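Long-range contacts in xylulose kinase (Escherichia coli, PDB 2ITM), which catalyses the ATP-dependent phosphorylation of D-xylulose to D-xylulose 5-phosphate and, less efficiently, that of 1-deoxy-D-xylulose: residues 15-20 / 428-433; 69-74 / 220-225; 325-330 / 350-355; 38-43 / 98-103; 413-418 / 449-454. All blocks are in the same frame, centred on the assembly; numbering follows the deposited sequence.

Contacts 1 and 2 are buried and lie side by side, their centres about 10 Å apart. Both reach the mixed sheet of the N-terminal half, and Ala428 and Ala432 of contact 1 pack on the strand of contact 2. Their chemistry is apolar, with methyl groups set against side chains or backbone. Contact 5 is a surface contact built on strand pairing with a bulge, and its strand 414-417 precedes helix 424-436, which contact 1 uses. Contact 3, partly buried, is a hairpin beside the dimer interface, held by backbone bonds and a water. Contact 4, also partly buried, differs in relying on a salt-bridge network and a cation-pi stack between loops.

Contact 1 (15-20 / 428-433)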
# COMPACT_ATOMS: atom_id res chain seq x y z
N ILE A 15 -22.71 36.79 -2.37
CA ILE A 15 -21.81 37.90 -2.08
C ILE A 15 -22.35 39.25 -2.51
O ILE A 15 -23.17 39.36 -3.43
CB ILE A 15 -20.44 37.66 -2.70
CG1 ILE A 15 -20.47 37.83 -4.21
CG2 ILE A 15 -19.86 36.32 -2.27
CD1 ILE A 15 -19.11 37.95 -4.82
N LEU A 16 -21.84 40.28 -1.86
CA LEU A 16 -22.18 41.66 -2.18
C LEU A 16 -20.93 42.39 -2.62
O LEU A 16 -20.03 42.57 -1.81
CB LEU A 16 -22.76 42.31 -0.95
CG LEU A 16 -23.78 43.43 -1.06
CD1 LEU A 16 -23.46 44.54 -0.12
CD2 LEU A 16 -24.02 43.94 -2.44
N LEU A 17 -20.90 42.83 -3.87
CA LEU A 17 -19.78 43.59 -4.39
C LEU A 17 -20.11 45.06 -4.38
O LEU A 17 -21.22 45.46 -4.71
CB LEU A 17 -19.47 43.19 -5.83
CG LEU A 17 -18.62 42.00 -6.23
CD1 LEU A 17 -18.09 42.20 -7.61
CD2 LEU A 17 -17.48 41.78 -5.26
N ASN A 18 -19.13 45.88 -4.03
CA ASN A 18 -19.24 47.32 -4.17
C ASN A 18 -19.01 47.84 -5.58
O ASN A 18 -18.72 47.09 -6.49
CB ASN A 18 -18.33 48.03 -3.16
CG ASN A 18 -16.86 47.76 -3.42
OD1 ASN A 18 -16.05 47.84 -2.51
ND2 ASN A 18 -16.51 47.45 -4.64
N GLU A 19 -19.16 49.15 -5.75
CA GLU A 19 -18.88 49.77 -7.03
C GLU A 19 -17.49 49.43 -7.53
O GLU A 19 -17.31 49.19 -8.72
CB GLU A 19 -19.07 51.28 -6.95
CG GLU A 19 -20.14 51.72 -5.97
CD GLU A 19 -19.79 51.38 -4.53
OE1 GLU A 19 -20.56 50.65 -3.90
OE2 GLU A 19 -18.75 51.85 -4.04
N GLN A 20 -16.53 49.37 -6.63
CA GLN A 20 -15.15 49.14 -7.01
C GLN A 20 -14.86 47.67 -7.26
O GLN A 20 -13.74 47.30 -7.58
CB GLN A 20 -14.22 49.69 -5.94
CG GLN A 20 -14.89 50.64 -4.96
CD GLN A 20 -15.59 51.78 -5.64
OE1 GLN A 20 -15.17 52.24 -6.70
NE2 GLN A 20 -16.68 52.24 -5.05
N ALA A 428 -20.01 35.43 -11.12
CA ALA A 428 -21.41 35.80 -11.21
C ALA A 428 -21.65 37.30 -11.04
O ALA A 428 -22.33 37.92 -11.83
CB ALA A 428 -22.23 35.00 -10.22
N ALA A 429 -21.08 37.87 -9.99
CA ALA A 429 -21.23 39.29 -9.76
C ALA A 429 -20.55 40.09 -10.85
O ALA A 429 -21.07 41.09 -11.31
CB ALA A 429 -20.68 39.66 -8.41
N ARG A 430 -19.38 39.63 -11.28
CA ARG A 430 -18.63 40.28 -12.34
C ARG A 430 -19.50 40.40 -13.58
O ARG A 430 -19.51 41.41 -14.26
CB ARG A 430 -17.36 39.50 -12.66
CG ARG A 430 -16.08 39.91 -11.91
CD ARG A 430 -16.14 41.32 -11.39
NE ARG A 430 -15.28 41.53 -10.21
CZ ARG A 430 -14.01 41.20 -10.15
NH1 ARG A 430 -13.44 40.63 -11.19
NH2 ARG A 430 -13.32 41.44 -9.05
N LEU A 431 -20.25 39.34 -13.85
CA LEU A 431 -21.13 39.33 -14.99
C LEU A 431 -22.23 40.37 -14.87
O LEU A 431 -22.56 41.03 -15.83
CB LEU A 431 -21.67 37.93 -15.24
CG LEU A 431 -20.67 36.94 -15.83
CD1 LEU A 431 -21.16 35.54 -15.68
CD2 LEU A 431 -20.40 37.25 -17.29
N ALA A 432 -22.79 40.51 -13.68
CA ALA A 432 -23.79 41.52 -13.42
C ALA A 432 -23.25 42.94 -13.59
O ALA A 432 -23.91 43.79 -14.16
CB ALA A 432 -24.38 41.34 -12.06
N GLN A 433 -22.05 43.17 -13.08
CA GLN A 433 -21.31 44.36 -13.36
C GLN A 433 -21.24 44.73 -14.83
O GLN A 433 -21.49 45.86 -15.19
CB GLN A 433 -19.89 44.22 -12.84
CG GLN A 433 -19.71 44.72 -11.46
CD GLN A 433 -18.29 45.06 -11.17
OE1 GLN A 433 -17.45 44.17 -11.06
NE2 GLN A 433 -18.00 46.33 -11.05
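Ala429 points its CB at strand 15-17 and meets Leu17 CD1 at 3.7 Å. The same methyl carbon lies 4.3 Å from Ile15 CD1, so it touches both of the side chains that this strand turns toward the helix. Leu17 has CG anti to its carbonyl carbon (chi1 -84°), which sets CG itself against Ala429 CB at 3.8 Å. One residue on, Arg430 leaves the helix with a chain bent at chi2, and its NE comes 3.9 Å from Leu17 CD1. That methyl sits at the edge of the guanidinium, near its plane, and the two side chains cross at about a right angle. Gln433 follows one turn after Ala429, to whose O its backbone N bonds. Its chain, extended beyond CG, brings OE1 to 4.0 Å from Leu17 CD1, while NE2 stops 3.8 Å from Glu19 O, too far for a hydrogen bond. Leu17 CD1 is thus met by three helix residues, and the join rests on van der Waals packing. The axes of strand 15-17 and of helix 428-433 approach to 9.4 Å, at 38°. Leu17 also packs on Tyr2 and Val23 of the strands that flank 11-17 in the mixed sheet, and Gln433 touches Tyr2 as well. Helix 424-436, part of the C-terminal FGGY domain, therefore lies against the central beta-sheet of the N-terminal domain.

Contact 2 (69-74 / 220-225)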
# COMPACT_ATOMS: atom_id res chain seq x y z
N LYS A 69 -27.63 46.95 -8.12
CA LYS A 69 -28.03 47.42 -9.43
C LYS A 69 -28.19 46.27 -10.43
O LYS A 69 -28.93 46.37 -11.38
CB LYS A 69 -27.02 48.41 -9.96
CG LYS A 69 -26.75 49.56 -9.01
CD LYS A 69 -25.78 50.56 -9.60
CE LYS A 69 -25.34 51.60 -8.56
NZ LYS A 69 -24.28 52.51 -9.05
N ALA A 70 -27.47 45.18 -10.19
CA ALA A 70 -27.65 43.96 -10.96
C ALA A 70 -27.30 42.70 -10.17
O ALA A 70 -26.58 42.76 -9.19
CB ALA A 70 -26.84 44.01 -12.24
N LEU A 71 -27.83 41.57 -10.62
CA LEU A 71 -27.60 40.29 -9.96
C LEU A 71 -27.23 39.16 -10.92
O LEU A 71 -27.83 39.00 -11.97
CB LEU A 71 -28.81 39.90 -9.13
CG LEU A 71 -28.73 38.57 -8.39
CD1 LEU A 71 -29.59 38.55 -7.15
CD2 LEU A 71 -29.12 37.46 -9.32
N GLY A 72 -26.23 38.39 -10.53
CA GLY A 72 -25.77 37.24 -11.28
C GLY A 72 -25.85 35.94 -10.52
O GLY A 72 -25.78 35.91 -9.31
N ILE A 73 -25.97 34.85 -11.26
CA ILE A 73 -25.95 33.51 -10.71
C ILE A 73 -24.92 32.60 -11.39
O ILE A 73 -24.65 32.72 -12.57
CB ILE A 73 -27.34 32.85 -10.74
CG1 ILE A 73 -27.72 32.46 -12.16
CG2 ILE A 73 -28.38 33.75 -10.18
CD1 ILE A 73 -29.16 32.73 -12.47
N ALA A 74 -24.36 31.70 -10.59
CA ALA A 74 -23.63 30.56 -11.10
C ALA A 74 -24.05 29.29 -10.35
O ALA A 74 -24.70 29.37 -9.32
CB ALA A 74 -22.14 30.76 -10.93
N TRP A 220 -36.37 40.33 -0.31
CA TRP A 220 -34.92 40.36 -0.18
C TRP A 220 -34.41 41.77 0.09
O TRP A 220 -33.22 41.99 0.25
CB TRP A 220 -34.26 39.79 -1.44
CG TRP A 220 -34.30 38.29 -1.57
CD1 TRP A 220 -34.75 37.40 -0.66
CD2 TRP A 220 -33.87 37.52 -2.69
NE1 TRP A 220 -34.63 36.12 -1.13
CE2 TRP A 220 -34.09 36.17 -2.38
CE3 TRP A 220 -33.31 37.83 -3.93
CZ2 TRP A 220 -33.77 35.15 -3.26
CZ3 TRP A 220 -33.00 36.83 -4.78
CH2 TRP A 220 -33.23 35.50 -4.46
N GLY A 221 -35.32 42.72 0.13
CA GLY A 221 -34.99 44.10 0.41
C GLY A 221 -34.21 44.73 -0.72
O GLY A 221 -33.22 45.40 -0.50
N MET A 222 -34.67 44.50 -1.94
CA MET A 222 -34.04 45.11 -3.08
C MET A 222 -35.00 45.54 -4.17
O MET A 222 -36.17 45.19 -4.14
CB MET A 222 -32.89 44.24 -3.62
CG MET A 222 -33.25 42.83 -4.01
SD MET A 222 -31.89 41.66 -3.84
CE MET A 222 -30.84 42.27 -5.13
N ALA A 223 -34.49 46.30 -5.12
CA ALA A 223 -35.23 46.66 -6.34
C ALA A 223 -35.43 45.47 -7.27
O ALA A 223 -34.71 44.50 -7.19
CB ALA A 223 -34.53 47.78 -7.05
N THR A 224 -36.41 45.56 -8.16
CA THR A 224 -36.62 44.55 -9.19
C THR A 224 -35.47 44.55 -10.17
O THR A 224 -35.63 44.87 -11.34
CB THR A 224 -37.94 44.75 -9.93
OG1 THR A 224 -38.01 46.06 -10.48
CG2 THR A 224 -39.10 44.68 -8.99
N VAL A 225 -34.30 44.18 -9.67
CA VAL A 225 -33.03 44.37 -10.35
C VAL A 225 -32.86 43.40 -11.53
O VAL A 225 -33.38 42.30 -11.51
CB VAL A 225 -31.89 44.17 -9.33
CG1 VAL A 225 -30.95 43.08 -9.74
CG2 VAL A 225 -31.20 45.46 -9.01
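The two methyls of Val225 pack mainly on the backbone of residues 69-71: CG1 lies 3.6 Å from Ala70 CA and equally near Leu71 N, and CG2 comes to 3.4 Å from Lys69 O. Its chi1 of 122° falls outside the staggered positions, with both methyls turned onto the peptide chain. Side-chain packing is lighter. Leu71 CB is 3.9 Å from Val225 CG1. Leu71 CG is anti to the backbone N (chi1 179°), and from it the CD1 branch ends 4.4 Å from Met222 CE. A Schellman motif closes helix 214-220 at Gly221, whose phi is positive, and an inverse gamma turn centred on Thr224 follows, leading into Val225. Beyond the loop, Leu71 bonds through its backbone to Pro226 and Val228, in line with the parallel pairing of strands 70-75 and 226-232. Ala70 and Gly72 bond to Ile3 of strand 2-7, while Ala70 also packs on Ala432 and Ala436 of helix 424-436.

Contact 3 (325-330 / 350-355)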
# COMPACT_ATOMS: atom_id res chain seq x y z
N GLU A 325 17.59 5.84 -3.21
CA GLU A 325 16.76 5.60 -4.37
C GLU A 325 15.37 6.17 -4.19
O GLU A 325 14.88 6.33 -3.09
CB GLU A 325 16.69 4.12 -4.68
CG GLU A 325 17.93 3.57 -5.34
CD GLU A 325 18.14 2.11 -5.02
OE1 GLU A 325 17.61 1.65 -3.99
OE2 GLU A 325 18.83 1.42 -5.79
N PRO A 326 14.74 6.49 -5.31
CA PRO A 326 13.42 7.15 -5.31
C PRO A 326 12.36 6.20 -4.79
O PRO A 326 12.37 5.03 -5.14
CB PRO A 326 13.19 7.46 -6.78
CG PRO A 326 14.53 7.46 -7.37
CD PRO A 326 15.31 6.42 -6.67
N VAL A 327 11.48 6.71 -3.95
CA VAL A 327 10.12 6.21 -3.81
C VAL A 327 9.26 6.85 -4.87
O VAL A 327 9.42 8.01 -5.18
CB VAL A 327 9.54 6.63 -2.46
CG1 VAL A 327 8.24 5.95 -2.22
CG2 VAL A 327 10.49 6.32 -1.36
N TRP A 328 8.33 6.07 -5.41
CA TRP A 328 7.39 6.59 -6.38
C TRP A 328 5.97 6.63 -5.83
O TRP A 328 5.42 5.61 -5.45
CB TRP A 328 7.46 5.79 -7.68
CG TRP A 328 8.83 5.75 -8.26
CD1 TRP A 328 9.79 4.85 -7.99
CD2 TRP A 328 9.39 6.66 -9.21
NE1 TRP A 328 10.93 5.13 -8.70
CE2 TRP A 328 10.70 6.24 -9.46
CE3 TRP A 328 8.91 7.78 -9.88
CZ2 TRP A 328 11.53 6.92 -10.33
CZ3 TRP A 328 9.73 8.44 -10.74
CH2 TRP A 328 11.03 8.01 -10.97
N PHE A 329 5.39 7.82 -5.79
CA PHE A 329 3.99 7.97 -5.43
C PHE A 329 3.14 8.14 -6.67
O PHE A 329 3.34 9.06 -7.44
CB PHE A 329 3.81 9.16 -4.48
CG PHE A 329 2.39 9.39 -4.05
CD1 PHE A 329 1.75 8.50 -3.22
CD2 PHE A 329 1.70 10.51 -4.45
CE1 PHE A 329 0.47 8.72 -2.81
CE2 PHE A 329 0.42 10.73 -4.05
CZ PHE A 329 -0.20 9.83 -3.24
N LEU A 330 2.19 7.23 -6.87
CA LEU A 330 1.30 7.32 -8.00
C LEU A 330 -0.13 7.61 -7.59
O LEU A 330 -0.84 6.74 -7.10
CB LEU A 330 1.41 6.07 -8.88
CG LEU A 330 2.82 5.54 -9.19
CD1 LEU A 330 2.80 4.09 -9.51
CD2 LEU A 330 3.49 6.30 -10.27
N PHE A 350 5.20 3.12 -4.36
CA PHE A 350 5.95 2.09 -5.06
C PHE A 350 7.45 2.18 -4.82
O PHE A 350 8.04 3.22 -4.99
CB PHE A 350 5.66 2.15 -6.55
CG PHE A 350 6.34 1.08 -7.34
CD1 PHE A 350 5.78 -0.17 -7.44
CD2 PHE A 350 7.53 1.32 -7.95
CE1 PHE A 350 6.40 -1.15 -8.14
CE2 PHE A 350 8.16 0.35 -8.65
CZ PHE A 350 7.59 -0.89 -8.74
N GLY A 351 8.06 1.07 -4.45
CA GLY A 351 9.51 0.96 -4.42
C GLY A 351 10.14 1.35 -3.11
O GLY A 351 11.21 1.93 -3.10
N LEU A 352 9.48 1.07 -2.01
CA LEU A 352 9.98 1.40 -0.70
C LEU A 352 11.05 0.42 -0.22
O LEU A 352 10.91 -0.76 -0.37
CB LEU A 352 8.84 1.45 0.32
CG LEU A 352 7.53 2.17 -0.04
CD1 LEU A 352 6.37 1.50 0.60
CD2 LEU A 352 7.58 3.62 0.35
N THR A 353 12.11 0.97 0.37
CA THR A 353 13.22 0.19 0.91
C THR A 353 13.61 0.64 2.30
O THR A 353 13.10 1.63 2.80
CB THR A 353 14.44 0.31 0.01
OG1 THR A 353 14.97 1.63 0.10
CG2 THR A 353 14.07 0.18 -1.43
N HIS A 354 14.54 -0.08 2.91
CA HIS A 354 15.12 0.27 4.19
C HIS A 354 15.55 1.73 4.30
O HIS A 354 15.68 2.26 5.40
CB HIS A 354 16.31 -0.64 4.50
CG HIS A 354 17.51 -0.38 3.65
ND1 HIS A 354 17.59 -0.78 2.33
CD2 HIS A 354 18.68 0.24 3.92
CE1 HIS A 354 18.75 -0.43 1.83
NE2 HIS A 354 19.44 0.19 2.77
N GLN A 355 15.76 2.36 3.16
CA GLN A 355 16.39 3.66 3.09
C GLN A 355 15.39 4.77 3.40
O GLN A 355 15.76 5.92 3.57
CB GLN A 355 16.94 3.88 1.69
CG GLN A 355 18.16 3.08 1.37
CD GLN A 355 19.05 3.78 0.37
OE1 GLN A 355 18.97 3.51 -0.83
NE2 GLN A 355 19.88 4.70 0.85
O HOH W 1 13.18 2.72 -4.53
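Trp328 and Phe350 form an antiparallel hydrogen-bonded pair in the beta hairpin of strands 328-333 and 345-353. Two backbone bonds define the pair: Trp328 N to Phe350 O at 2.9 Å, and Phe350 N to Trp328 O at 2.7 Å. Both are nearly straight, with angles at the hydrogen of 169° and 171°. Among apolar contacts, Trp328 CD1 meets the edge of the Phe350 ring at CD2, 4.2 Å away; Phe350 CG stands anti to its backbone N (chi1 -177°), Trp328 CG anti to its carbonyl carbon. Val327 CG1 packs more tightly, 3.5 Å from Leu352 CD2. Within its own segment, Pro326 CB lies over one face of the indole of Trp328, offset toward the rim. Gly351, next after Phe350, has backbone angles at which a CB would jam against Phe350 O. Phe350, Leu352 and Thr353 also pair with an antiparallel strand of the second subunit, so the sheet continues across the dimer interface, and Phe350 packs on Met483 of that subunit. Past the Trp328-Phe350 pair a water takes over the bridging role, donating to Pro326 O at 2.5 Å and to Gly351 O at 2.6 Å.

Contact 4 (38-43 / 98-103); sequences PLWSEQ and DGRCAQ
Arg100 begins to touch Trp40 at its root, with CB 3.7 Å from Trp40 NE1. Its CG takes the crowded position between backbone N and carbonyl carbon (chi1 89°), CD passes near Trp40 CE2 and NE1, and the chain bends at chi3. NE passes over the indole while donating to Asp98 OD1 at 3.0 Å, on the syn side of the carboxylate. CZ stands 3.4 Å from the centroid of the six-membered ring of Trp40, a cation-pi stack with the planes at 18°. NH1 lies over the same face, 3.3 Å from Trp40 CZ3. NH2 ends the chain with two bonds in the guanidinium plane: Glu42 OE2 at 2.7 Å and Asp98 OD2 at 3.0 Å. Asp98 OD2 also accepts from Ser41 N at 2.6 Å, reached from the opposite face of the carboxylate, while OD1 takes Arg100 N in an Asx turn. Trp134 of helix 128-138 adds a second cation-pi contact to Arg100, and Arg91 a second salt bridge to Glu42. An alanine here would probably leave Asp98 without its two-nitrogen partner and Glu42 with Arg91 as its remaining salt-bridge mate, and would uncover the Trp40 face. The side chain of Ser41 is about 10 Å from the bound D-xylulose. With a backbone bond from Gly99 N to Leu39 O, the contact ties the loop before helix 102-111 to the run into strand 42-43, which pairs with strand 93-94.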
# COMPACT_ATOMS: atom_id res chain seq x y z
N PRO A 38 -27.16 3.29 -4.63
CA PRO A 38 -25.80 3.35 -5.15
C PRO A 38 -25.74 4.02 -6.52
O PRO A 38 -26.48 3.66 -7.42
CB PRO A 38 -25.39 1.88 -5.24
CG PRO A 38 -26.57 1.09 -4.76
CD PRO A 38 -27.76 1.97 -4.82
N LEU A 39 -24.88 5.02 -6.63
CA LEU A 39 -24.71 5.77 -7.87
C LEU A 39 -25.73 6.88 -8.06
O LEU A 39 -25.71 7.57 -9.07
CB LEU A 39 -24.84 4.85 -9.08
CG LEU A 39 -23.73 3.83 -9.32
CD1 LEU A 39 -23.91 3.16 -10.64
CD2 LEU A 39 -22.35 4.46 -9.23
N TRP A 40 -26.63 7.05 -7.11
CA TRP A 40 -27.63 8.09 -7.22
C TRP A 40 -27.17 9.27 -6.39
O TRP A 40 -26.71 9.13 -5.26
CB TRP A 40 -29.03 7.67 -6.82
CG TRP A 40 -29.67 6.72 -7.76
CD1 TRP A 40 -29.06 5.75 -8.48
CD2 TRP A 40 -31.06 6.64 -8.06
NE1 TRP A 40 -29.98 5.07 -9.22
CE2 TRP A 40 -31.22 5.60 -8.99
CE3 TRP A 40 -32.19 7.34 -7.65
CZ2 TRP A 40 -32.45 5.24 -9.49
CZ3 TRP A 40 -33.40 7.00 -8.16
CH2 TRP A 40 -33.53 5.95 -9.07
N SER A 41 -27.31 10.45 -6.98
CA SER A 41 -26.99 11.70 -6.33
C SER A 41 -28.04 12.72 -6.71
O SER A 41 -28.12 13.13 -7.86
CB SER A 41 -25.60 12.17 -6.73
OG SER A 41 -25.12 13.17 -5.87
N GLU A 42 -28.86 13.10 -5.74
CA GLU A 42 -30.03 13.90 -6.03
C GLU A 42 -30.20 15.03 -5.01
O GLU A 42 -29.76 14.93 -3.88
CB GLU A 42 -31.29 13.03 -6.01
CG GLU A 42 -31.38 12.06 -7.18
CD GLU A 42 -32.63 11.21 -7.10
OE1 GLU A 42 -33.20 11.13 -6.00
OE2 GLU A 42 -33.00 10.67 -8.12
N GLN A 43 -30.85 16.09 -5.44
CA GLN A 43 -31.32 17.13 -4.54
C GLN A 43 -32.72 17.59 -4.90
O GLN A 43 -33.14 17.51 -6.04
CB GLN A 43 -30.35 18.31 -4.52
CG GLN A 43 -29.10 18.07 -3.72
CD GLN A 43 -28.03 19.11 -3.94
OE1 GLN A 43 -27.17 19.30 -3.10
NE2 GLN A 43 -28.08 19.78 -5.07
N ASP A 98 -24.05 12.14 -10.12
CA ASP A 98 -24.86 10.94 -10.31
C ASP A 98 -24.27 10.06 -11.41
O ASP A 98 -23.89 10.54 -12.46
CB ASP A 98 -26.28 11.35 -10.66
CG ASP A 98 -27.29 10.24 -10.49
OD1 ASP A 98 -27.47 9.44 -11.41
OD2 ASP A 98 -27.98 10.12 -9.46
N GLY A 99 -24.21 8.76 -11.15
CA GLY A 99 -23.66 7.82 -12.10
C GLY A 99 -24.57 6.71 -12.53
O GLY A 99 -24.11 5.63 -12.86
N ARG A 100 -25.87 6.97 -12.55
CA ARG A 100 -26.85 5.94 -12.85
C ARG A 100 -27.02 5.63 -14.32
O ARG A 100 -27.57 4.61 -14.66
CB ARG A 100 -28.20 6.29 -12.24
CG ARG A 100 -29.08 7.12 -13.14
CD ARG A 100 -30.40 7.51 -12.51
NE ARG A 100 -30.22 8.34 -11.33
CZ ARG A 100 -31.21 8.80 -10.59
NH1 ARG A 100 -32.46 8.52 -10.90
NH2 ARG A 100 -30.95 9.56 -9.54
N CYS A 101 -26.51 6.47 -15.21
CA CYS A 101 -26.85 6.37 -16.63
C CYS A 101 -25.72 6.03 -17.60
O CYS A 101 -25.73 6.46 -18.74
CB CYS A 101 -27.58 7.62 -17.12
SG CYS A 101 -26.57 9.10 -17.19
N ALA A 102 -24.74 5.26 -17.15
CA ALA A 102 -23.66 4.83 -18.02
C ALA A 102 -24.13 4.17 -19.30
O ALA A 102 -23.63 4.46 -20.37
CB ALA A 102 -22.72 3.95 -17.29
N GLN A 103 -25.10 3.27 -19.19
CA GLN A 103 -25.61 2.54 -20.33
C GLN A 103 -26.15 3.49 -21.39
O GLN A 103 -25.90 3.35 -22.57
CB GLN A 103 -26.72 1.60 -19.89
CG GLN A 103 -26.97 0.46 -20.84
CD GLN A 103 -28.21 0.64 -21.66
OE1 GLN A 103 -29.01 1.52 -21.39
NE2 GLN A 103 -28.39 -0.18 -22.67

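Contact 5 (413-418 / 449-454); sequences QLDYRT and LPLEQS
Arg417 has CG anti to its carbonyl carbon (chi1 -45°) and a chain extended to NE, and the turn at chi4 (-87°) sets CZ to one side; NH1 makes a weak bond of 2.6 Å to Leu449 O. NE bonds to Thr391 OG1 of strand 390-393. Leu451 CG lies over one face of the guanidinium, 3.9 Å from Arg417 CZ. An alanine at Arg417 would probably leave Leu449 O and Thr391 OG1 without their side-chain partner and open a gap beside Leu451. Tyr416 and Glu452 both hold CG anti to the backbone N and run side by side, Tyr416 CD2 meeting Glu452 CB at 3.8 Å. Glu452 and Gln453 both face Tyr416 in a classic beta bulge: Tyr416 O accepts from Glu452 N at 2.7 Å and from Gln453 N at 3.3 Å. Tyr416 N in turn bonds to Gln453 O. Strand 414-417 lies between strand 390-393, its parallel neighbour, and the antiparallel strand 451-455, outermost within this chain, while Tyr416 and Gln453 both meet Arg403 of helix 400-410.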
# COMPACT_ATOMS: atom_id res chain seq x y z
N GLN A 413 5.75 28.45 -16.67
CA GLN A 413 5.73 29.60 -15.78
C GLN A 413 4.44 29.66 -14.95
O GLN A 413 3.35 29.76 -15.49
CB GLN A 413 5.92 30.89 -16.55
CG GLN A 413 5.75 32.14 -15.70
CD GLN A 413 5.91 33.42 -16.49
OE1 GLN A 413 5.02 34.26 -16.51
NE2 GLN A 413 7.05 33.58 -17.12
N LEU A 414 4.57 29.60 -13.64
CA LEU A 414 3.39 29.62 -12.78
C LEU A 414 3.25 30.92 -12.00
O LEU A 414 4.06 31.23 -11.13
CB LEU A 414 3.42 28.40 -11.84
CG LEU A 414 3.68 27.05 -12.50
CD1 LEU A 414 3.77 25.97 -11.50
CD2 LEU A 414 2.66 26.78 -13.53
N ASP A 415 2.19 31.66 -12.31
CA ASP A 415 1.88 32.93 -11.67
C ASP A 415 1.01 32.73 -10.43
O ASP A 415 -0.20 32.43 -10.54
CB ASP A 415 1.10 33.84 -12.62
CG ASP A 415 1.92 34.30 -13.81
OD1 ASP A 415 3.14 34.48 -13.66
OD2 ASP A 415 1.34 34.51 -14.88
N TYR A 416 1.60 32.90 -9.26
CA TYR A 416 0.85 32.80 -8.02
C TYR A 416 0.08 34.08 -7.73
O TYR A 416 0.64 35.17 -7.72
CB TYR A 416 1.77 32.47 -6.86
CG TYR A 416 1.05 32.20 -5.57
CD1 TYR A 416 -0.05 31.37 -5.53
CD2 TYR A 416 1.47 32.77 -4.40
CE1 TYR A 416 -0.70 31.12 -4.36
CE2 TYR A 416 0.82 32.52 -3.23
CZ TYR A 416 -0.26 31.70 -3.21
OH TYR A 416 -0.90 31.45 -2.03
N ARG A 417 -1.21 33.92 -7.48
CA ARG A 417 -2.04 35.04 -7.09
C ARG A 417 -2.87 34.67 -5.86
O ARG A 417 -3.09 33.50 -5.58
CB ARG A 417 -2.94 35.43 -8.25
CG ARG A 417 -2.24 35.52 -9.59
CD ARG A 417 -3.17 35.88 -10.71
NE ARG A 417 -2.47 36.10 -11.97
CZ ARG A 417 -1.95 37.26 -12.35
NH1 ARG A 417 -2.03 38.31 -11.57
NH2 ARG A 417 -1.34 37.35 -13.51
N THR A 418 -3.33 35.68 -5.14
CA THR A 418 -4.23 35.49 -4.01
C THR A 418 -5.66 35.88 -4.34
O THR A 418 -5.89 36.74 -5.18
CB THR A 418 -3.76 36.31 -2.81
OG1 THR A 418 -3.00 37.43 -3.26
CG2 THR A 418 -2.77 35.53 -1.99
N LEU A 449 -6.43 38.72 -10.64
CA LEU A 449 -6.08 38.85 -9.23
C LEU A 449 -4.67 39.36 -9.07
O LEU A 449 -3.89 39.37 -10.01
CB LEU A 449 -6.25 37.54 -8.49
CG LEU A 449 -7.59 36.82 -8.64
CD1 LEU A 449 -7.39 35.35 -8.51
CD2 LEU A 449 -8.60 37.31 -7.64
N PRO A 450 -4.35 39.79 -7.87
CA PRO A 450 -3.02 40.32 -7.57
C PRO A 450 -1.93 39.28 -7.79
O PRO A 450 -1.97 38.22 -7.19
CB PRO A 450 -3.13 40.68 -6.10
CG PRO A 450 -4.56 40.50 -5.73
CD PRO A 450 -5.36 40.36 -6.97
N LEU A 451 -0.98 39.62 -8.66
CA LEU A 451 0.24 38.86 -8.83
C LEU A 451 1.13 38.85 -7.59
O LEU A 451 1.65 39.87 -7.18
CB LEU A 451 1.02 39.37 -10.03
CG LEU A 451 1.53 38.30 -10.99
CD1 LEU A 451 2.68 38.79 -11.83
CD2 LEU A 451 1.91 37.05 -10.26
N GLU A 452 1.29 37.67 -7.00
CA GLU A 452 2.04 37.53 -5.77
C GLU A 452 3.48 37.12 -6.02
O GLU A 452 4.39 37.65 -5.41
CB GLU A 452 1.35 36.51 -4.88
CG GLU A 452 1.78 36.57 -3.43
CD GLU A 452 1.59 37.93 -2.81
OE1 GLU A 452 0.43 38.35 -2.66
OE2 GLU A 452 2.59 38.58 -2.47
N GLN A 453 3.68 36.18 -6.94
CA GLN A 453 5.00 35.69 -7.29
C GLN A 453 4.94 34.88 -8.58
O GLN A 453 4.05 34.07 -8.76
CB GLN A 453 5.60 34.84 -6.17
CG GLN A 453 7.00 34.28 -6.48
CD GLN A 453 7.58 33.43 -5.38
OE1 GLN A 453 6.88 33.02 -4.47
NE2 GLN A 453 8.86 33.15 -5.47
N SER A 454 5.90 35.10 -9.45
CA SER A 454 5.98 34.39 -10.71
C SER A 454 7.15 33.39 -10.73
O SER A 454 8.29 33.76 -10.51
CB SER A 454 6.13 35.37 -11.86
OG SER A 454 4.89 35.60 -12.49